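Long-range contact in putative uncharacterized protein gbs0355 (Streptococcus agalactiae, PDB 3OKZ), which is of unknown function but belongs to the LytR/CpsA/Psr family, whose members probably attach glycopolymers to the Gram-positive cell wall: residues Leu120-Val132 against Arg187-Ala199. Numbering follows the deposited sequence.
Sequences LVDLVNAVGGITV and REVIQKVLKKILA
Lys196 NZ is gripped by two backbone carbonyls of the turn after helix 117-126: it donates to Val127 O at 2.8 Å, almost in line with the C=O bond (172°), and more weakly to Gly129 O at 3.1 Å. The turn is a Schellman motif with Gly128 at C-prime; the motif needs a positive phi here, which glycine, lacking a CB, adopts at little cost. Bent at chi2 and chi4, the lysine curls around Val127, laying its CG against Val127 CG2 and returning the ammonium to the turn.

One helical turn earlier, the chain of Lys192, extended beyond CG, spans the gap to strand 130-134, where NZ donates to Thr131 O in the carbonyl plane. The same ammonium forms a salt bridge with Glu188 OE2 at 3.3 Å, approaching on the anti side and tilted out of the carboxylate plane; Val132 CG1 packs beside that oxygen.

Alongside runs an apolar seam in which helix 178-200 meets both helix 117-126 and strand 130-134, itself paired with strand 156-160. Val193 forks into it, CG1 touching Leu123 CG at 3.6 Å and CG2 meeting Val124 CG2 at 3.7 Å, while the side chains of Ile130 and Val189 cross at about a right angle. Short branched side chains suit segments 120-126 and 187-199, whose axes run at 41°. Helix 178-200 thus packs through aliphatic groups and binds through lysines, whose charge probably complements the carbonyls ending helix 117-126 and that of Thr131.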
loop_
_atom_site.group_PDB
_atom_site.type_symbol
_atom_site.label_atom_id
_atom_site.label_comp_id
_atom_site.label_asym_id
_atom_site.label_seq_id
_atom_site.Cartn_x
_atom_site.Cartn_y
_atom_site.Cartn_z
ATOM N N LEU A 120 -5.717 -11.460 -2.449
ATOM C CA LEU A 120 -4.369 -11.513 -2.990
ATOM C C LEU A 120 -4.137 -12.921 -3.494
ATOM O O LEU A 120 -3.790 -13.119 -4.654
ATOM C CB LEU A 120 -3.316 -11.188 -1.927
ATOM C CG LEU A 120 -1.889 -11.361 -2.484
ATOM C CD1 LEU A 120 -1.693 -10.340 -3.620
ATOM C CD2 LEU A 120 -0.826 -11.186 -1.386
ATOM N N VAL A 121 -4.344 -13.894 -2.611
ATOM C CA VAL A 121 -4.162 -15.299 -2.955
ATOM C C VAL A 121 -4.900 -15.663 -4.234
ATOM O O VAL A 121 -4.312 -16.221 -5.157
ATOM C CB VAL A 121 -4.611 -16.222 -1.783
ATOM C CG1 VAL A 121 -4.950 -17.622 -2.291
ATOM C CG2 VAL A 121 -3.478 -16.324 -0.756
ATOM N N ASP A 122 -6.187 -15.350 -4.289
ATOM C CA ASP A 122 -6.981 -15.635 -5.486
ATOM C C ASP A 122 -6.426 -14.904 -6.707
ATOM O O ASP A 122 -6.278 -15.482 -7.780
ATOM C CB ASP A 122 -8.436 -15.213 -5.271
ATOM C CG ASP A 122 -9.174 -16.139 -4.333
ATOM O OD1 ASP A 122 -10.262 -15.754 -3.848
ATOM O OD2 ASP A 122 -8.668 -17.260 -4.092
ATOM N N LEU A 123 -6.114 -13.627 -6.525
ATOM C CA LEU A 123 -5.594 -12.798 -7.605
ATOM C C LEU A 123 -4.363 -13.414 -8.258
ATOM O O LEU A 123 -4.288 -13.529 -9.480
ATOM C CB LEU A 123 -5.276 -11.402 -7.073
ATOM C CG LEU A 123 -4.971 -10.329 -8.117
ATOM C CD1 LEU A 123 -6.003 -10.367 -9.255
ATOM C CD2 LEU A 123 -4.937 -8.969 -7.403
ATOM N N VAL A 124 -3.395 -13.812 -7.448
ATOM C CA VAL A 124 -2.206 -14.438 -7.991
ATOM C C VAL A 124 -2.612 -15.686 -8.777
ATOM O O VAL A 124 -2.237 -15.844 -9.937
ATOM C CB VAL A 124 -1.222 -14.829 -6.867
ATOM C CG1 VAL A 124 -0.127 -15.729 -7.416
ATOM C CG2 VAL A 124 -0.625 -13.570 -6.247
ATOM N N ASN A 125 -3.397 -16.558 -8.157
ATOM C CA ASN A 125 -3.820 -17.785 -8.822
ATOM C C ASN A 125 -4.609 -17.522 -10.102
ATOM O O ASN A 125 -4.495 -18.269 -11.070
ATOM C CB ASN A 125 -4.645 -18.665 -7.873
ATOM C CG ASN A 125 -3.777 -19.392 -6.818
ATOM O OD1 ASN A 125 -2.610 -19.726 -7.064
ATOM N ND2 ASN A 125 -4.361 -19.664 -5.656
ATOM N N ALA A 126 -5.388 -16.448 -10.121
ATOM C CA ALA A 126 -6.186 -16.128 -11.297
ATOM C C ALA A 126 -5.349 -15.864 -12.545
ATOM O O ALA A 126 -5.814 -16.102 -13.653
ATOM C CB ALA A 126 -7.064 -14.944 -11.019
ATOM N N VAL A 127 -4.130 -15.360 -12.378
ATOM C CA VAL A 127 -3.282 -15.101 -13.537
ATOM C C VAL A 127 -2.320 -16.266 -13.716
ATOM O O VAL A 127 -1.220 -16.113 -14.260
ATOM C CB VAL A 127 -2.474 -13.773 -13.395
ATOM C CG1 VAL A 127 -3.407 -12.638 -13.072
ATOM C CG2 VAL A 127 -1.396 -13.904 -12.321
ATOM N N GLY A 128 -2.739 -17.437 -13.255
ATOM C CA GLY A 128 -1.896 -18.612 -13.394
ATOM C C GLY A 128 -0.601 -18.549 -12.605
ATOM O O GLY A 128 0.443 -19.005 -13.069
ATOM N N GLY A 129 -0.669 -17.968 -11.412
ATOM C CA GLY A 129 0.500 -17.864 -10.551
ATOM C C GLY A 129 1.620 -16.990 -11.072
ATOM O O GLY A 129 1.584 -16.529 -12.216
ATOM N N ILE A 130 2.614 -16.748 -10.221
ATOM C CA ILE A 130 3.764 -15.931 -10.609
ATOM C C ILE A 130 5.075 -16.596 -10.225
ATOM O O ILE A 130 5.104 -17.532 -9.399
ATOM C CB ILE A 130 3.751 -14.565 -9.947
ATOM C CG1 ILE A 130 3.914 -14.728 -8.434
ATOM C CG2 ILE A 130 2.474 -13.820 -10.313
ATOM C CD1 ILE A 130 4.002 -13.410 -7.697
ATOM N N THR A 131 6.152 -16.075 -10.818
ATOM C CA THR A 131 7.512 -16.565 -10.620
ATOM C C THR A 131 8.377 -15.605 -9.809
ATOM O O THR A 131 8.580 -14.467 -10.222
ATOM C CB THR A 131 8.183 -16.799 -11.998
ATOM O OG1 THR A 131 7.589 -17.942 -12.616
ATOM C CG2 THR A 131 9.680 -17.024 -11.866
ATOM N N VAL A 132 8.877 -16.064 -8.658
ATOM C CA VAL A 132 9.756 -15.249 -7.811
ATOM C C VAL A 132 11.008 -16.021 -7.431
ATOM O O VAL A 132 11.011 -17.250 -7.427
ATOM C CB VAL A 132 9.089 -14.805 -6.487
ATOM C CG1 VAL A 132 7.952 -13.836 -6.771
ATOM C CG2 VAL A 132 8.629 -16.028 -5.694
ATOM N N ARG A 187 5.858 -5.208 -3.088
ATOM C CA ARG A 187 5.743 -4.465 -4.337
ATOM C C ARG A 187 5.919 -5.404 -5.517
ATOM O O ARG A 187 5.232 -5.299 -6.527
ATOM C CB ARG A 187 6.800 -3.358 -4.394
ATOM C CG ARG A 187 6.569 -2.184 -3.447
ATOM C CD ARG A 187 7.778 -1.260 -3.454
ATOM N NE ARG A 187 8.384 -1.121 -2.129
ATOM C CZ ARG A 187 9.677 -0.885 -1.929
ATOM N NH1 ARG A 187 10.494 -0.769 -2.965
ATOM N NH2 ARG A 187 10.157 -0.764 -0.697
ATOM N N GLU A 188 6.848 -6.329 -5.374
ATOM C CA GLU A 188 7.125 -7.302 -6.406
ATOM C C GLU A 188 5.878 -8.083 -6.770
ATOM O O GLU A 188 5.496 -8.144 -7.937
ATOM C CB GLU A 188 8.191 -8.271 -5.908
ATOM C CG GLU A 188 8.643 -9.312 -6.903
ATOM C CD GLU A 188 9.715 -10.194 -6.308
ATOM O OE1 GLU A 188 10.454 -9.685 -5.431
ATOM O OE2 GLU A 188 9.825 -11.376 -6.713
ATOM N N VAL A 189 5.247 -8.700 -5.775
ATOM C CA VAL A 189 4.051 -9.486 -6.041
ATOM C C VAL A 189 2.998 -8.631 -6.766
ATOM O O VAL A 189 2.375 -9.088 -7.723
ATOM C CB VAL A 189 3.458 -10.090 -4.729
ATOM C CG1 VAL A 189 2.314 -11.033 -5.051
ATOM C CG2 VAL A 189 4.525 -10.871 -3.985
ATOM N N ILE A 190 2.816 -7.389 -6.328
ATOM C CA ILE A 190 1.839 -6.517 -6.964
ATOM C C ILE A 190 2.199 -6.268 -8.419
ATOM O O ILE A 190 1.382 -6.492 -9.319
ATOM C CB ILE A 190 1.714 -5.161 -6.211
ATOM C CG1 ILE A 190 0.671 -5.288 -5.106
ATOM C CG2 ILE A 190 1.263 -4.047 -7.154
ATOM C CD1 ILE A 190 -0.714 -5.605 -5.627
ATOM N N GLN A 191 3.427 -5.818 -8.649
ATOM C CA GLN A 191 3.898 -5.526 -10.001
ATOM C C GLN A 191 3.782 -6.705 -10.942
ATOM O O GLN A 191 3.356 -6.546 -12.083
ATOM C CB GLN A 191 5.354 -5.066 -9.967
ATOM C CG GLN A 191 5.568 -3.785 -9.186
ATOM C CD GLN A 191 7.030 -3.475 -9.004
ATOM O OE1 GLN A 191 7.773 -3.357 -9.978
ATOM N NE2 GLN A 191 7.459 -3.346 -7.756
ATOM N N LYS A 192 4.157 -7.888 -10.463
ATOM C CA LYS A 192 4.111 -9.088 -11.290
ATOM C C LYS A 192 2.697 -9.529 -11.660
ATOM O O LYS A 192 2.446 -9.933 -12.796
ATOM C CB LYS A 192 4.859 -10.226 -10.599
ATOM C CG LYS A 192 6.378 -10.014 -10.573
ATOM C CD LYS A 192 7.154 -11.274 -10.166
ATOM C CE LYS A 192 8.637 -11.064 -10.435
ATOM N NZ LYS A 192 9.493 -12.132 -9.873
ATOM N N VAL A 193 1.780 -9.451 -10.701
ATOM C CA VAL A 193 0.395 -9.825 -10.949
ATOM C C VAL A 193 -0.226 -8.874 -11.961
ATOM O O VAL A 193 -1.152 -9.243 -12.679
ATOM C CB VAL A 193 -0.421 -9.815 -9.649
ATOM C CG1 VAL A 193 -1.911 -9.703 -9.950
ATOM C CG2 VAL A 193 -0.145 -11.091 -8.891
ATOM N N LEU A 194 0.275 -7.648 -12.017
ATOM C CA LEU A 194 -0.229 -6.706 -12.998
ATOM C C LEU A 194 0.337 -7.075 -14.365
ATOM O O LEU A 194 -0.398 -7.174 -15.348
ATOM C CB LEU A 194 0.190 -5.296 -12.634
ATOM C CG LEU A 194 -0.834 -4.605 -11.751
ATOM C CD1 LEU A 194 -0.163 -3.469 -11.003
ATOM C CD2 LEU A 194 -2.011 -4.118 -12.615
ATOM N N LYS A 195 1.650 -7.289 -14.414
ATOM C CA LYS A 195 2.324 -7.648 -15.654
ATOM C C LYS A 195 1.587 -8.819 -16.278
ATOM O O LYS A 195 1.330 -8.839 -17.478
ATOM C CB LYS A 195 3.776 -8.047 -15.381
ATOM C CG LYS A 195 4.625 -8.181 -16.639
ATOM C CD LYS A 195 5.953 -8.908 -16.395
ATOM C CE LYS A 195 5.775 -10.430 -16.331
ATOM N NZ LYS A 195 4.876 -10.890 -15.227
ATOM N N LYS A 196 1.253 -9.793 -15.438
ATOM C CA LYS A 196 0.541 -10.996 -15.850
ATOM C C LYS A 196 -0.841 -10.609 -16.384
ATOM O O LYS A 196 -1.196 -10.951 -17.514
ATOM C CB LYS A 196 0.398 -11.938 -14.648
ATOM C CG LYS A 196 0.614 -13.427 -14.930
ATOM C CD LYS A 196 2.048 -13.742 -15.269
ATOM C CE LYS A 196 2.400 -15.155 -14.878
ATOM N NZ LYS A 196 1.372 -16.113 -15.313
ATOM N N ILE A 197 -1.617 -9.891 -15.581
ATOM C CA ILE A 197 -2.942 -9.469 -16.022
ATOM C C ILE A 197 -2.824 -8.796 -17.395
ATOM O O ILE A 197 -3.299 -9.325 -18.395
ATOM C CB ILE A 197 -3.586 -8.464 -15.023
ATOM C CG1 ILE A 197 -3.736 -9.101 -13.649
ATOM C CG2 ILE A 197 -4.961 -8.083 -15.485
ATOM C CD1 ILE A 197 -4.004 -8.097 -12.572
ATOM N N LEU A 198 -2.176 -7.639 -17.439
ATOM C CA LEU A 198 -2.003 -6.893 -18.683
ATOM C C LEU A 198 -1.576 -7.723 -19.904
ATOM O O LEU A 198 -2.006 -7.440 -21.026
ATOM C CB LEU A 198 -0.993 -5.757 -18.484
ATOM C CG LEU A 198 -1.339 -4.691 -17.442
ATOM C CD1 LEU A 198 -0.449 -3.482 -17.655
ATOM C CD2 LEU A 198 -2.800 -4.285 -17.570
ATOM N N ALA A 199 -0.722 -8.726 -19.692
ATOM C CA ALA A 199 -0.257 -9.577 -20.782
ATOM C C ALA A 199 -1.442 -10.312 -21.396
ATOM O O ALA A 199 -1.469 -10.551 -22.603
ATOM C CB ALA A 199 0.746 -10.564 -20.280
#